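Local coordinates for mannosylglycerate hydrolase MGH1-like glycoside hydrolase domain-containing protein (Thermus thermophilus HB8, PDB 4WVA) that hydrolyses mannosylglycerate, a solute of osmotic stress in thermophiles, to mannose and glycerate, and can also hydrolyse glucosylglycerate, at residues E389-Y394 against W410-A415; V358-A363 against A415-R420; N15-F20 against H75-D80. All blocks are in the same frame, centred on the assembly; numbering follows the deposited sequence.

Contacts 1 and 2 are neighbours on helix 409-418, the last helix of the chain: their centres lie about 10 Å apart, they share A415, and CD2 of L414 packs on CD2 of W360 at 4.0 Å. Along the chain contact 3 closes first, then contact 2 brackets residues 358-420 with contact 1 nested inside it. Helix 409-418 thereby meets both helix 356-368 and the loop after helix 372-389 that carries E393, probably the proton acceptor, within an (alpha/alpha)6 barrel. Contact 3 stands apart at the surface, its centre about 20 Å from that of contact 1 and about 26 Å from that of contact 2, and joins two loops whose continuations hold residues that probably bind substrate.

Contact 1 of 3, residues E389-Y394 against W410-A415; sequences EGFREY and WSAALA
Leaving helix 372-389 through G390 with positive phi (73°), the chain runs past helix 409-418, with the CA atoms of F391 and S411 5.5 Å apart, and turns a corner at E393. F391 points its side chain at the helix, CG anti to its carbonyl carbon (chi1 -58°). A412 CB stands over one face of the phenyl ring, displaced toward the rim and 4.2 Å from the ring centroid, a CH-pi contact. One side of the ring runs along the helix: CD1 lies 3.6 Å from A412 CA, and CE1 reaches A415 CB at 3.7 Å. L4, A8 and V11 of helix 4-15 and M386 of helix 372-389 also touch F391. An alanine at F391 would remove the ring and would probably leave A412 and A415 poorly packed, loosening the loop against the helix. Beside the ring, the hydroxyl of S411 donates to the carbonyl O of R392, OG to O 2.7 Å, from above the carbonyl plane. The same OG accepts from a water that also donates to the carbonyl O of E393, 2.7 Å from the water, and accepts from W410 NE1. Two successive carbonyls are thus held by one serine, directly and through water, while the guanidinium of R392 bonds instead to the carbonyl oxygens of G404 (through NH2) and G405 (through NE). E393, probably the proton acceptor of catalysis, has its carboxylate held by Y28 OH and G405 N, which fixes where it points; helix 409-418 reaches the E393 backbone through the water.

Contact 2 of 3, residues V358-A363 against A415-R420; sequences VNWMVA and ALFWTR
W360 and W418 meet at right angles: the edge of the W360 indole is directed at the face of W418 in a T-shaped (edge-to-face) stack, planes at 89°, and the five-membered ring of W360 and the six-membered ring of W418 have centroids 5.0 Å apart. W360 CD1 leads the edge, over the centre of the W418 indole and 3.8 Å from its CD2. W360 CB lies over the six-membered ring of W418 as a CH-pi contact, so that face rests on both the side chain and the helix backbone, with W418 CH2 3.5 Å from W360 CA. At the rim of the same indole, A363 CB comes within 3.5 Å of W418 CZ2, near the ring plane. F417 takes the other part of W360, its CE2 3.9 Å from W360 CZ2, the two side chains crossing obliquely. Both W360 and F417 have CG anti to the backbone N, which brings their rings together between the helices, whereas W418 has a chi1 of -137°, off the staggered positions, that brings the six-membered end of its indole to the backbone of helix 356-368. These are two of the helices of the (alpha/alpha)6 barrel, 356-368 and the C-terminal 409-418, packed through aromatic side chains. Farther out, W360 NE1 donates to a water 3.0 Å away, which also makes a weak bond with R420 NH1. That guanidinium lies against F417, whose CZ sits over its centre, and NH1 donates to F417 O at 2.8 Å, an oxygen that also accepts from R420 N. R420 NH2 forms a salt bridge with E280 of a second subunit. F38 and L41 of helix 33-43 touch W360, L41 also touches F417, and A382 of helix 372-389 touches W418.

Contact 3 of 3, residues N15-F20 against H75-D80; sequences NSRGAF and HEQSRD
F20 and H75 reach toward each other tip to tip and overlap their rings in an offset stack, centroids 4.1 Å apart and planes at 16°. F20 holds CG lodged between the backbone N and the carbonyl carbon (chi1 70°), and H75 has CG anti to the carbonyl carbon. This sets H75 CD2 over the centre of the phenyl ring, 3.4 Å from F20 CE2. On the opposite face of that ring lies R17 CB, so the phenyl is sandwiched between the imidazole and the start of the arginine chain. C57 of helix 48-62 touches both side chains, and H75 NE2 has a weak bond with Q31. The loop of R17 opens with an ST turn, in which S16 OG accepts from G18 N at 3.1 Å while also bonded to R50 NH2; it joins helix 4-15 to strand 31-32 and here meets the loop after strand 72-74. R17 bends at chi2 (-67°), folding its guanidinium back so that NH1 donates to S16 O at 2.9 Å and to R14 O. NE donates to a water 2.9 Å away, lying in the guanidinium plane, and the water donates to Q77 OE1, which the bend of Q77 at chi2 brings round. D80 OD1 approaches R17 CD to 3.8 Å but stays 4.4 Å from R17 NH1, off the plane of the guanidinium with no N-H aimed at it, so the pair attracts only as nearby charges and makes no salt bridge.

Contact 1 of 3, residues E389-Y394 against W410-A415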
ATOM      1  N   GLU A 389       8.969  13.880  37.771  1.00 16.99           N
ATOM      2  CA  GLU A 389      10.390  14.184  37.681  1.00 16.91           C
ATOM      3  C   GLU A 389      10.697  15.483  36.941  1.00 15.62           C
ATOM      4  O   GLU A 389      11.866  15.832  36.774  1.00 16.19           O
ATOM      5  CB  GLU A 389      11.130  13.004  37.039  1.00 17.79           C
ATOM      6  CG  GLU A 389      11.225  11.795  37.952  1.00 19.36           C
ATOM      7  CD  GLU A 389      12.301  11.951  39.007  1.00 20.45           C
ATOM      8  OE1 GLU A 389      13.464  12.245  38.664  1.00 20.79           O
ATOM      9  OE2 GLU A 389      11.989  11.766  40.207  1.00 26.35           O
ATOM     10  N   GLY A 390       9.667  16.195  36.515  1.00 14.04           N
ATOM     11  CA  GLY A 390       9.849  17.390  35.725  1.00 13.97           C
ATOM     12  C   GLY A 390      10.272  17.063  34.307  1.00 13.39           C
ATOM     13  O   GLY A 390      10.142  15.919  33.854  1.00 14.26           O
ATOM     14  N   PHE A 391      10.748  18.089  33.618  1.00 12.73           N
ATOM     15  CA  PHE A 391      11.014  18.031  32.178  1.00 12.29           C
ATOM     16  C   PHE A 391      12.477  17.737  31.957  1.00 12.17           C
ATOM     17  O   PHE A 391      13.313  18.627  31.997  1.00 12.42           O
ATOM     18  CB  PHE A 391      10.569  19.331  31.536  1.00 12.20           C
ATOM     19  CG  PHE A 391       9.105  19.618  31.761  1.00 12.52           C
ATOM     20  CD1 PHE A 391       8.139  18.859  31.128  1.00 12.59           C
ATOM     21  CD2 PHE A 391       8.695  20.599  32.658  1.00 12.97           C
ATOM     22  CE1 PHE A 391       6.792  19.086  31.349  1.00 12.46           C
ATOM     23  CE2 PHE A 391       7.347  20.836  32.885  1.00 13.19           C
ATOM     24  CZ  PHE A 391       6.395  20.087  32.229  1.00 12.92           C
ATOM     25  N   ARG A 392      12.752  16.461  31.738  1.00 12.29           N
ATOM     26  CA  ARG A 392      14.100  15.943  31.606  1.00 12.38           C
ATOM     27  C   ARG A 392      14.261  15.372  30.210  1.00 11.85           C
ATOM     28  O   ARG A 392      13.273  15.096  29.502  1.00 11.84           O
ATOM     29  CB  ARG A 392      14.363  14.842  32.629  1.00 13.32           C
ATOM     30  CG  ARG A 392      14.262  15.322  34.080  1.00 13.84           C
ATOM     31  CD  ARG A 392      15.313  16.357  34.443  1.00 14.09           C
ATOM     32  NE  ARG A 392      16.687  15.877  34.256  1.00 14.93           N
ATOM     33  CZ  ARG A 392      17.391  15.187  35.147  1.00 15.35           C
ATOM     34  NH1 ARG A 392      16.864  14.855  36.319  1.00 15.14           N
ATOM     35  NH2 ARG A 392      18.627  14.796  34.856  1.00 16.18           N
ATOM     36  N   GLU A 393      15.515  15.190  29.825  1.00 11.85           N
ATOM     37  CA  GLU A 393      15.831  14.687  28.490  1.00 11.39           C
ATOM     38  C   GLU A 393      15.352  13.228  28.309  1.00 11.29           C
ATOM     39  O   GLU A 393      14.839  12.864  27.239  1.00 11.06           O
ATOM     40  CB  GLU A 393      17.323  14.848  28.211  1.00 11.62           C
ATOM     41  CG  GLU A 393      17.714  14.792  26.744  1.00 11.66           C
ATOM     42  CD  GLU A 393      19.205  15.033  26.515  1.00 12.05           C
ATOM     43  OE1 GLU A 393      19.914  15.349  27.501  1.00 11.90           O
ATOM     44  OE2 GLU A 393      19.672  14.929  25.346  1.00 12.40           O
ATOM     45  N   TYR A 394      15.524  12.385  29.328  1.00 11.01           N
ATOM     46  CA  TYR A 394      15.087  10.993  29.260  1.00 11.15           C
ATOM     47  C   TYR A 394      14.898  10.481  30.675  1.00 11.44           C
ATOM     48  O   TYR A 394      15.218  11.191  31.642  1.00 10.82           O
ATOM     49  CB  TYR A 394      16.050  10.107  28.454  1.00 11.21           C
ATOM     50  CG  TYR A 394      17.511  10.441  28.638  1.00 11.25           C
ATOM     51  CD1 TYR A 394      18.085  11.485  27.928  1.00 11.49           C
ATOM     52  CD2 TYR A 394      18.311   9.723  29.512  1.00 11.67           C
ATOM     53  CE1 TYR A 394      19.399  11.829  28.106  1.00 11.63           C
ATOM     54  CE2 TYR A 394      19.639  10.054  29.677  1.00 11.75           C
ATOM     55  CZ  TYR A 394      20.176  11.112  28.966  1.00 11.70           C
ATOM     56  OH  TYR A 394      21.505  11.488  29.098  1.00 12.58           O
ATOM     57  N   TRP A 410      11.945  19.755  24.437  1.00  9.41           N
ATOM     58  CA  TRP A 410      10.895  19.014  23.729  1.00  9.07           C
ATOM     59  C   TRP A 410       9.987  18.216  24.672  1.00  9.19           C
ATOM     60  O   TRP A 410       8.845  17.887  24.321  1.00  9.41           O
ATOM     61  CB  TRP A 410      11.389  18.164  22.560  1.00  9.07           C
ATOM     62  CG  TRP A 410      12.048  16.851  22.792  1.00  8.48           C
ATOM     63  CD1 TRP A 410      11.764  15.882  23.727  1.00  8.41           C
ATOM     64  CD2 TRP A 410      13.074  16.305  21.956  1.00  8.38           C
ATOM     65  NE1 TRP A 410      12.574  14.802  23.532  1.00  8.47           N
ATOM     66  CE2 TRP A 410      13.389  15.038  22.444  1.00  8.60           C
ATOM     67  CE3 TRP A 410      13.769  16.798  20.851  1.00  8.67           C
ATOM     68  CZ2 TRP A 410      14.381  14.249  21.875  1.00  8.40           C
ATOM     69  CZ3 TRP A 410      14.738  16.023  20.276  1.00  8.71           C
ATOM     70  CH2 TRP A 410      15.053  14.760  20.793  1.00  8.64           C
ATOM     71  N   SER A 411      10.478  17.947  25.869  1.00  9.24           N
ATOM     72  CA  SER A 411       9.650  17.291  26.890  1.00  9.61           C
ATOM     73  C   SER A 411       8.538  18.246  27.314  1.00  9.68           C
ATOM     74  O   SER A 411       7.367  17.882  27.293  1.00 10.32           O
ATOM     75  CB  SER A 411      10.509  16.843  28.078  1.00  9.80           C
ATOM     76  OG  SER A 411      11.441  15.849  27.668  1.00  9.80           O
ATOM     77  N   ALA A 412       8.911  19.476  27.652  1.00  9.75           N
ATOM     78  CA  ALA A 412       7.937  20.522  27.955  1.00  9.97           C
ATOM     79  C   ALA A 412       7.000  20.774  26.785  1.00  9.90           C
ATOM     80  O   ALA A 412       5.771  20.820  26.944  1.00  9.52           O
ATOM     81  CB  ALA A 412       8.638  21.794  28.391  1.00 10.31           C
ATOM     82  N   ALA A 413       7.565  20.906  25.587  1.00  9.48           N
ATOM     83  CA  ALA A 413       6.765  21.185  24.423  1.00  9.65           C
ATOM     84  C   ALA A 413       5.706  20.133  24.170  1.00  9.47           C
ATOM     85  O   ALA A 413       4.562  20.447  23.850  1.00  9.33           O
ATOM     86  CB  ALA A 413       7.653  21.312  23.186  1.00  9.61           C
ATOM     87  N   LEU A 414       6.108  18.880  24.271  1.00  9.63           N
ATOM     88  CA  LEU A 414       5.191  17.797  23.954  1.00  9.68           C
ATOM     89  C   LEU A 414       4.213  17.541  25.101  1.00 10.01           C
ATOM     90  O   LEU A 414       3.090  17.154  24.844  1.00 10.49           O
ATOM     91  CB  LEU A 414       5.957  16.540  23.527  1.00  9.63           C
ATOM     92  CG  LEU A 414       6.648  16.678  22.163  1.00  9.82           C
ATOM     93  CD1 LEU A 414       7.544  15.483  21.862  1.00  9.82           C
ATOM     94  CD2 LEU A 414       5.635  16.848  21.040  1.00  9.85           C
ATOM     95  N   ALA A 415       4.592  17.840  26.342  1.00 10.51           N
ATOM     96  CA  ALA A 415       3.600  17.875  27.435  1.00 10.82           C
ATOM     97  C   ALA A 415       2.454  18.818  27.076  1.00 10.57           C
ATOM     98  O   ALA A 415       1.287  18.473  27.235  1.00 10.24           O
ATOM     99  CB  ALA A 415       4.247  18.320  28.741  1.00 11.13           C
TER
HETATM  100  O   HOH W   1      12.472  13.450  26.165  1.00  9.58           O

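Contact 2 of 3, residues V358-A363 against A415-R420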
ATOM      1  N   VAL A 358       9.882  10.271  21.231  1.00  8.43           N
ATOM      2  CA  VAL A 358       9.651   8.949  20.647  1.00  8.49           C
ATOM      3  C   VAL A 358       8.344   8.348  21.192  1.00  8.36           C
ATOM      4  O   VAL A 358       7.563   7.764  20.425  1.00  8.23           O
ATOM      5  CB  VAL A 358      10.864   8.013  20.839  1.00  8.61           C
ATOM      6  CG1 VAL A 358      10.562   6.623  20.300  1.00  8.75           C
ATOM      7  CG2 VAL A 358      12.077   8.613  20.133  1.00  8.69           C
ATOM      8  N   ASN A 359       8.066   8.500  22.489  1.00  8.87           N
ATOM      9  CA  ASN A 359       6.754   8.077  22.998  1.00  8.90           C
ATOM     10  C   ASN A 359       5.635   8.725  22.188  1.00  9.27           C
ATOM     11  O   ASN A 359       4.631   8.082  21.844  1.00  8.99           O
ATOM     12  CB  ASN A 359       6.540   8.463  24.473  1.00  9.31           C
ATOM     13  CG  ASN A 359       6.974   7.388  25.458  1.00  9.36           C
ATOM     14  OD1 ASN A 359       6.285   7.129  26.499  1.00 11.73           O
ATOM     15  ND2 ASN A 359       8.062   6.772  25.184  1.00  8.51           N
ATOM     16  N   TRP A 360       5.786  10.028  21.926  1.00  8.62           N
ATOM     17  CA  TRP A 360       4.785  10.780  21.171  1.00  9.32           C
ATOM     18  C   TRP A 360       4.631  10.269  19.723  1.00  8.94           C
ATOM     19  O   TRP A 360       3.501   9.975  19.287  1.00  8.96           O
ATOM     20  CB  TRP A 360       5.080  12.279  21.233  1.00  9.54           C
ATOM     21  CG  TRP A 360       4.093  13.059  20.420  1.00 10.16           C
ATOM     22  CD1 TRP A 360       2.789  13.336  20.746  1.00 10.28           C
ATOM     23  CD2 TRP A 360       4.316  13.614  19.129  1.00 10.59           C
ATOM     24  NE1 TRP A 360       2.196  14.039  19.725  1.00 10.89           N
ATOM     25  CE2 TRP A 360       3.107  14.218  18.722  1.00 10.96           C
ATOM     26  CE3 TRP A 360       5.426  13.673  18.274  1.00 10.98           C
ATOM     27  CZ2 TRP A 360       2.974  14.863  17.497  1.00 11.95           C
ATOM     28  CZ3 TRP A 360       5.293  14.320  17.056  1.00 11.61           C
ATOM     29  CH2 TRP A 360       4.072  14.905  16.680  1.00 11.77           C
ATOM     30  N   MET A 361       5.739  10.121  18.990  1.00  9.22           N
ATOM     31  CA  MET A 361       5.628   9.669  17.595  1.00  9.57           C
ATOM     32  C   MET A 361       5.057   8.257  17.518  1.00  9.19           C
ATOM     33  O   MET A 361       4.249   7.951  16.640  1.00  9.29           O
ATOM     34  CB  MET A 361       6.961   9.704  16.866  1.00  9.68           C
ATOM     35  CG  MET A 361       7.457  11.102  16.581  1.00  9.81           C
ATOM     36  SD  MET A 361       9.020  11.160  15.677  1.00 10.38           S
ATOM     37  CE  MET A 361      10.186  10.731  16.953  1.00 10.28           C
ATOM     38  N   VAL A 362       5.486   7.390  18.423  1.00  9.45           N
ATOM     39  CA  VAL A 362       5.020   6.000  18.419  1.00  9.70           C
ATOM     40  C   VAL A 362       3.550   5.894  18.857  1.00  9.81           C
ATOM     41  O   VAL A 362       2.809   5.108  18.293  1.00 10.08           O
ATOM     42  CB  VAL A 362       5.959   5.097  19.244  1.00  9.67           C
ATOM     43  CG1 VAL A 362       5.435   3.675  19.319  1.00  9.68           C
ATOM     44  CG2 VAL A 362       7.336   5.119  18.624  1.00  9.64           C
ATOM     45  N   ALA A 363       3.133   6.691  19.843  1.00 10.05           N
ATOM     46  CA  ALA A 363       1.709   6.764  20.207  1.00 10.28           C
ATOM     47  C   ALA A 363       0.856   7.243  19.038  1.00 10.75           C
ATOM     48  O   ALA A 363      -0.202   6.678  18.770  1.00 11.40           O
ATOM     49  CB  ALA A 363       1.505   7.685  21.398  1.00 10.24           C
ATOM     50  N   ALA A 415       4.592  17.840  26.342  1.00 10.51           N
ATOM     51  CA  ALA A 415       3.600  17.875  27.435  1.00 10.82           C
ATOM     52  C   ALA A 415       2.454  18.818  27.076  1.00 10.57           C
ATOM     53  O   ALA A 415       1.287  18.473  27.235  1.00 10.24           O
ATOM     54  CB  ALA A 415       4.247  18.320  28.741  1.00 11.13           C
ATOM     55  N   LEU A 416       2.795  20.010  26.586  1.00 10.46           N
ATOM     56  CA  LEU A 416       1.817  21.010  26.174  1.00 10.83           C
ATOM     57  C   LEU A 416       0.998  20.555  24.972  1.00 11.35           C
ATOM     58  O   LEU A 416      -0.222  20.673  24.959  1.00 11.22           O
ATOM     59  CB  LEU A 416       2.532  22.332  25.857  1.00 11.20           C
ATOM     60  CG  LEU A 416       2.971  23.131  27.064  1.00 11.69           C
ATOM     61  CD1 LEU A 416       4.047  24.132  26.676  1.00 11.91           C
ATOM     62  CD2 LEU A 416       1.758  23.849  27.650  1.00 12.00           C
ATOM     63  N   PHE A 417       1.667  20.041  23.945  1.00 10.82           N
ATOM     64  CA  PHE A 417       0.968  19.607  22.759  1.00 11.34           C
ATOM     65  C   PHE A 417       0.026  18.424  23.036  1.00 11.25           C
ATOM     66  O   PHE A 417      -1.131  18.415  22.569  1.00 11.19           O
ATOM     67  CB  PHE A 417       1.951  19.281  21.619  1.00 11.12           C
ATOM     68  CG  PHE A 417       1.276  19.123  20.296  1.00 11.13           C
ATOM     69  CD1 PHE A 417       0.710  20.222  19.672  1.00 11.14           C
ATOM     70  CD2 PHE A 417       1.177  17.880  19.694  1.00 11.32           C
ATOM     71  CE1 PHE A 417       0.079  20.088  18.461  1.00 11.18           C
ATOM     72  CE2 PHE A 417       0.526  17.737  18.479  1.00 11.76           C
ATOM     73  CZ  PHE A 417      -0.016  18.845  17.870  1.00 11.24           C
ATOM     74  N   TRP A 418       0.500  17.461  23.811  1.00 11.27           N
ATOM     75  CA  TRP A 418      -0.256  16.224  24.041  1.00 11.99           C
ATOM     76  C   TRP A 418      -1.503  16.478  24.867  1.00 12.58           C
ATOM     77  O   TRP A 418      -2.488  15.747  24.740  1.00 13.13           O
ATOM     78  CB  TRP A 418       0.634  15.174  24.725  1.00 12.08           C
ATOM     79  CG  TRP A 418       0.526  13.793  24.195  1.00 12.49           C
ATOM     80  CD1 TRP A 418      -0.528  13.227  23.553  1.00 12.91           C
ATOM     81  CD2 TRP A 418       1.528  12.784  24.294  1.00 11.92           C
ATOM     82  NE1 TRP A 418      -0.238  11.916  23.229  1.00 13.12           N
ATOM     83  CE2 TRP A 418       1.020  11.624  23.675  1.00 12.42           C
ATOM     84  CE3 TRP A 418       2.811  12.751  24.833  1.00 11.87           C
ATOM     85  CZ2 TRP A 418       1.745  10.429  23.606  1.00 12.39           C
ATOM     86  CZ3 TRP A 418       3.541  11.562  24.741  1.00 11.87           C
ATOM     87  CH2 TRP A 418       2.996  10.422  24.137  1.00 12.20           C
ATOM     88  N   THR A 419      -1.483  17.528  25.681  1.00 12.60           N
ATOM     89  CA  THR A 419      -2.599  17.834  26.570  1.00 12.83           C
ATOM     90  C   THR A 419      -3.415  19.029  26.057  1.00 13.34           C
ATOM     91  O   THR A 419      -4.211  19.597  26.800  1.00 14.04           O
ATOM     92  CB  THR A 419      -2.154  18.075  28.022  1.00 12.65           C
ATOM     93  OG1 THR A 419      -1.251  19.197  28.080  1.00 11.97           O
ATOM     94  CG2 THR A 419      -1.500  16.830  28.636  1.00 12.74           C
ATOM     95  N   ARG A 420      -3.260  19.378  24.783  1.00 14.08           N
ATOM     96  CA  ARG A 420      -3.976  20.517  24.218  1.00 15.22           C
ATOM     97  C   ARG A 420      -5.472  20.281  24.191  1.00 16.31           C
ATOM     98  O   ARG A 420      -6.200  21.275  24.010  1.00 18.84           O
ATOM     99  CB  ARG A 420      -3.487  20.803  22.795  1.00 15.26           C
ATOM    100  CG  ARG A 420      -3.925  19.781  21.765  1.00 15.91           C
ATOM    101  CD  ARG A 420      -3.179  20.014  20.452  1.00 16.83           C
ATOM    102  NE  ARG A 420      -3.546  19.073  19.401  1.00 18.05           N
ATOM    103  CZ  ARG A 420      -3.157  17.808  19.337  1.00 19.80           C
ATOM    104  NH1 ARG A 420      -2.360  17.278  20.263  1.00 19.75           N
ATOM    105  NH2 ARG A 420      -3.549  17.049  18.317  1.00 23.27           N
ATOM    106  OXT ARG A 420      -5.949  19.136  24.316  1.00 16.00           O
TER
HETATM  107  O   HOH W   2      -0.750  14.216  19.791  1.00 20.11           O

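Contact 3 of 3, residues N15-F20 against H75-D80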
ATOM      1  N   ASN A  15      13.992  28.806  28.071  1.00 12.85           N
ATOM      2  CA  ASN A  15      14.929  28.346  27.043  1.00 12.62           C
ATOM      3  C   ASN A  15      14.822  29.132  25.732  1.00 12.31           C
ATOM      4  O   ASN A  15      15.608  28.922  24.808  1.00 12.56           O
ATOM      5  CB  ASN A  15      14.724  26.848  26.763  1.00 12.42           C
ATOM      6  CG  ASN A  15      15.085  25.958  27.940  1.00 12.24           C
ATOM      7  OD1 ASN A  15      14.738  24.758  27.946  1.00 13.62           O
ATOM      8  ND2 ASN A  15      15.783  26.493  28.911  1.00 11.45           N
ATOM      9  N   SER A  16      13.858  30.030  25.634  1.00 12.17           N
ATOM     10  CA  SER A  16      13.715  30.848  24.424  1.00 13.18           C
ATOM     11  C   SER A  16      14.846  31.837  24.323  1.00 14.23           C
ATOM     12  O   SER A  16      15.252  32.427  25.329  1.00 13.91           O
ATOM     13  CB  SER A  16      12.396  31.610  24.431  1.00 13.51           C
ATOM     14  OG  SER A  16      12.261  32.365  23.243  1.00 13.29           O
ATOM     15  N   ARG A  17      15.355  32.013  23.103  1.00 13.99           N
ATOM     16  CA  ARG A  17      16.296  33.096  22.797  1.00 15.24           C
ATOM     17  C   ARG A  17      15.660  34.069  21.794  1.00 15.99           C
ATOM     18  O   ARG A  17      16.356  34.727  21.028  1.00 18.88           O
ATOM     19  CB  ARG A  17      17.606  32.511  22.273  1.00 14.99           C
ATOM     20  CG  ARG A  17      18.292  31.511  23.209  1.00 15.77           C
ATOM     21  CD  ARG A  17      18.800  32.153  24.496  1.00 16.48           C
ATOM     22  NE  ARG A  17      19.317  31.171  25.464  1.00 16.73           N
ATOM     23  CZ  ARG A  17      18.650  30.682  26.515  1.00 17.57           C
ATOM     24  NH1 ARG A  17      17.415  31.084  26.815  1.00 17.57           N
ATOM     25  NH2 ARG A  17      19.249  29.803  27.310  1.00 17.64           N
ATOM     26  N   GLY A  18      14.342  34.180  21.835  1.00 16.77           N
ATOM     27  CA  GLY A  18      13.593  35.022  20.912  1.00 17.98           C
ATOM     28  C   GLY A  18      13.062  34.234  19.734  1.00 17.32           C
ATOM     29  O   GLY A  18      11.880  33.909  19.671  1.00 18.24           O
ATOM     30  N   ALA A  19      13.943  33.972  18.782  1.00 17.42           N
ATOM     31  CA  ALA A  19      13.573  33.346  17.526  1.00 17.27           C
ATOM     32  C   ALA A  19      13.761  31.835  17.529  1.00 15.67           C
ATOM     33  O   ALA A  19      13.296  31.160  16.616  1.00 16.54           O
ATOM     34  CB  ALA A  19      14.406  33.947  16.407  1.00 19.42           C
ATOM     35  N   PHE A  20      14.456  31.303  18.529  1.00 13.90           N
ATOM     36  CA  PHE A  20      14.673  29.863  18.635  1.00 13.42           C
ATOM     37  C   PHE A  20      14.754  29.500  20.106  1.00 12.67           C
ATOM     38  O   PHE A  20      14.846  30.376  20.966  1.00 12.96           O
ATOM     39  CB  PHE A  20      15.935  29.415  17.894  1.00 13.21           C
ATOM     40  CG  PHE A  20      17.217  29.866  18.548  1.00 13.48           C
ATOM     41  CD1 PHE A  20      17.889  29.051  19.442  1.00 13.98           C
ATOM     42  CD2 PHE A  20      17.748  31.114  18.248  1.00 13.46           C
ATOM     43  CE1 PHE A  20      19.048  29.496  20.075  1.00 14.45           C
ATOM     44  CE2 PHE A  20      18.906  31.556  18.866  1.00 13.96           C
ATOM     45  CZ  PHE A  20      19.563  30.736  19.760  1.00 14.65           C
ATOM     46  N   HIS A  75      24.148  29.775  16.700  1.00 14.20           N
ATOM     47  CA  HIS A  75      23.836  31.158  17.042  1.00 14.38           C
ATOM     48  C   HIS A  75      24.740  31.674  18.164  1.00 15.86           C
ATOM     49  O   HIS A  75      24.971  30.975  19.146  1.00 14.62           O
ATOM     50  CB  HIS A  75      22.396  31.312  17.522  1.00 14.32           C
ATOM     51  CG  HIS A  75      21.363  30.851  16.542  1.00 13.36           C
ATOM     52  ND1 HIS A  75      21.018  31.568  15.417  1.00 12.94           N
ATOM     53  CD2 HIS A  75      20.596  29.731  16.529  1.00 13.09           C
ATOM     54  CE1 HIS A  75      20.064  30.924  14.765  1.00 13.40           C
ATOM     55  NE2 HIS A  75      19.787  29.813  15.424  1.00 12.92           N
ATOM     56  N   GLU A  76      25.226  32.903  17.993  1.00 19.89           N
ATOM     57  CA  GLU A  76      25.982  33.602  19.040  1.00 24.34           C
ATOM     58  C   GLU A  76      25.029  34.019  20.161  1.00 27.32           C
ATOM     59  O   GLU A  76      23.867  34.353  19.899  1.00 28.30           O
ATOM     60  CB  GLU A  76      26.688  34.844  18.472  1.00 28.89           C
ATOM     61  CG  GLU A  76      27.643  34.544  17.317  1.00 32.96           C
ATOM     62  CD  GLU A  76      28.767  35.570  17.146  1.00 37.61           C
ATOM     63  OE1 GLU A  76      28.954  36.436  18.035  1.00 42.65           O
ATOM     64  OE2 GLU A  76      29.487  35.495  16.120  1.00 41.49           O
ATOM     65  N   GLN A  77      25.519  33.980  21.399  1.00 29.55           N
ATOM     66  CA  GLN A  77      24.742  34.367  22.585  1.00 32.65           C
ATOM     67  C   GLN A  77      24.293  35.814  22.475  1.00 31.08           C
ATOM     68  O   GLN A  77      25.067  36.680  22.080  1.00 32.64           O
ATOM     69  CB  GLN A  77      25.588  34.181  23.865  1.00 36.40           C
ATOM     70  CG  GLN A  77      24.858  34.405  25.195  1.00 40.34           C
ATOM     71  CD  GLN A  77      23.764  33.377  25.491  1.00 44.11           C
ATOM     72  OE1 GLN A  77      22.667  33.430  24.923  1.00 44.67           O
ATOM     73  NE2 GLN A  77      24.049  32.451  26.408  1.00 46.20           N
ATOM     74  N   SER A  78      23.024  36.054  22.791  1.00 31.01           N
ATOM     75  CA  SER A  78      22.468  37.401  22.814  1.00 28.87           C
ATOM     76  C   SER A  78      21.872  37.674  24.181  1.00 28.23           C
ATOM     77  O   SER A  78      21.530  36.758  24.919  1.00 27.37           O
ATOM     78  CB  SER A  78      21.389  37.555  21.756  1.00 29.71           C
ATOM     79  OG  SER A  78      20.329  36.669  22.013  1.00 31.05           O
ATOM     80  N   ARG A  79      21.748  38.951  24.516  1.00 28.13           N
ATOM     81  CA  ARG A  79      21.043  39.337  25.728  1.00 28.27           C
ATOM     82  C   ARG A  79      19.563  39.044  25.550  1.00 24.82           C
ATOM     83  O   ARG A  79      19.024  39.194  24.459  1.00 24.72           O
ATOM     84  CB  ARG A  79      21.270  40.820  26.001  1.00 29.80           C
ATOM     85  CG  ARG A  79      22.714  41.136  26.342  1.00 34.58           C
ATOM     86  CD  ARG A  79      23.043  40.639  27.742  1.00 38.22           C
ATOM     87  NE  ARG A  79      24.263  41.218  28.302  1.00 43.44           N
ATOM     88  CZ  ARG A  79      24.424  42.510  28.596  1.00 49.33           C
ATOM     89  NH1 ARG A  79      23.465  43.395  28.366  1.00 53.47           N
ATOM     90  NH2 ARG A  79      25.560  42.936  29.119  1.00 53.71           N
ATOM     91  N   ASP A  80      18.911  38.614  26.627  1.00 23.59           N
ATOM     92  CA  ASP A  80      17.485  38.322  26.601  1.00 22.44           C
ATOM     93  C   ASP A  80      16.705  39.626  26.830  1.00 20.70           C
ATOM     94  O   ASP A  80      15.937  39.751  27.790  1.00 19.58           O
ATOM     95  CB  ASP A  80      17.151  37.251  27.640  1.00 23.96           C
ATOM     96  CG  ASP A  80      17.917  35.946  27.403  1.00 26.05           C
ATOM     97  OD1 ASP A  80      17.882  35.428  26.263  1.00 26.68           O
ATOM     98  OD2 ASP A  80      18.540  35.433  28.351  1.00 28.03           O
TER
HETATM   99  O   HOH W   3      22.006  30.334  24.889  1.00 24.49           O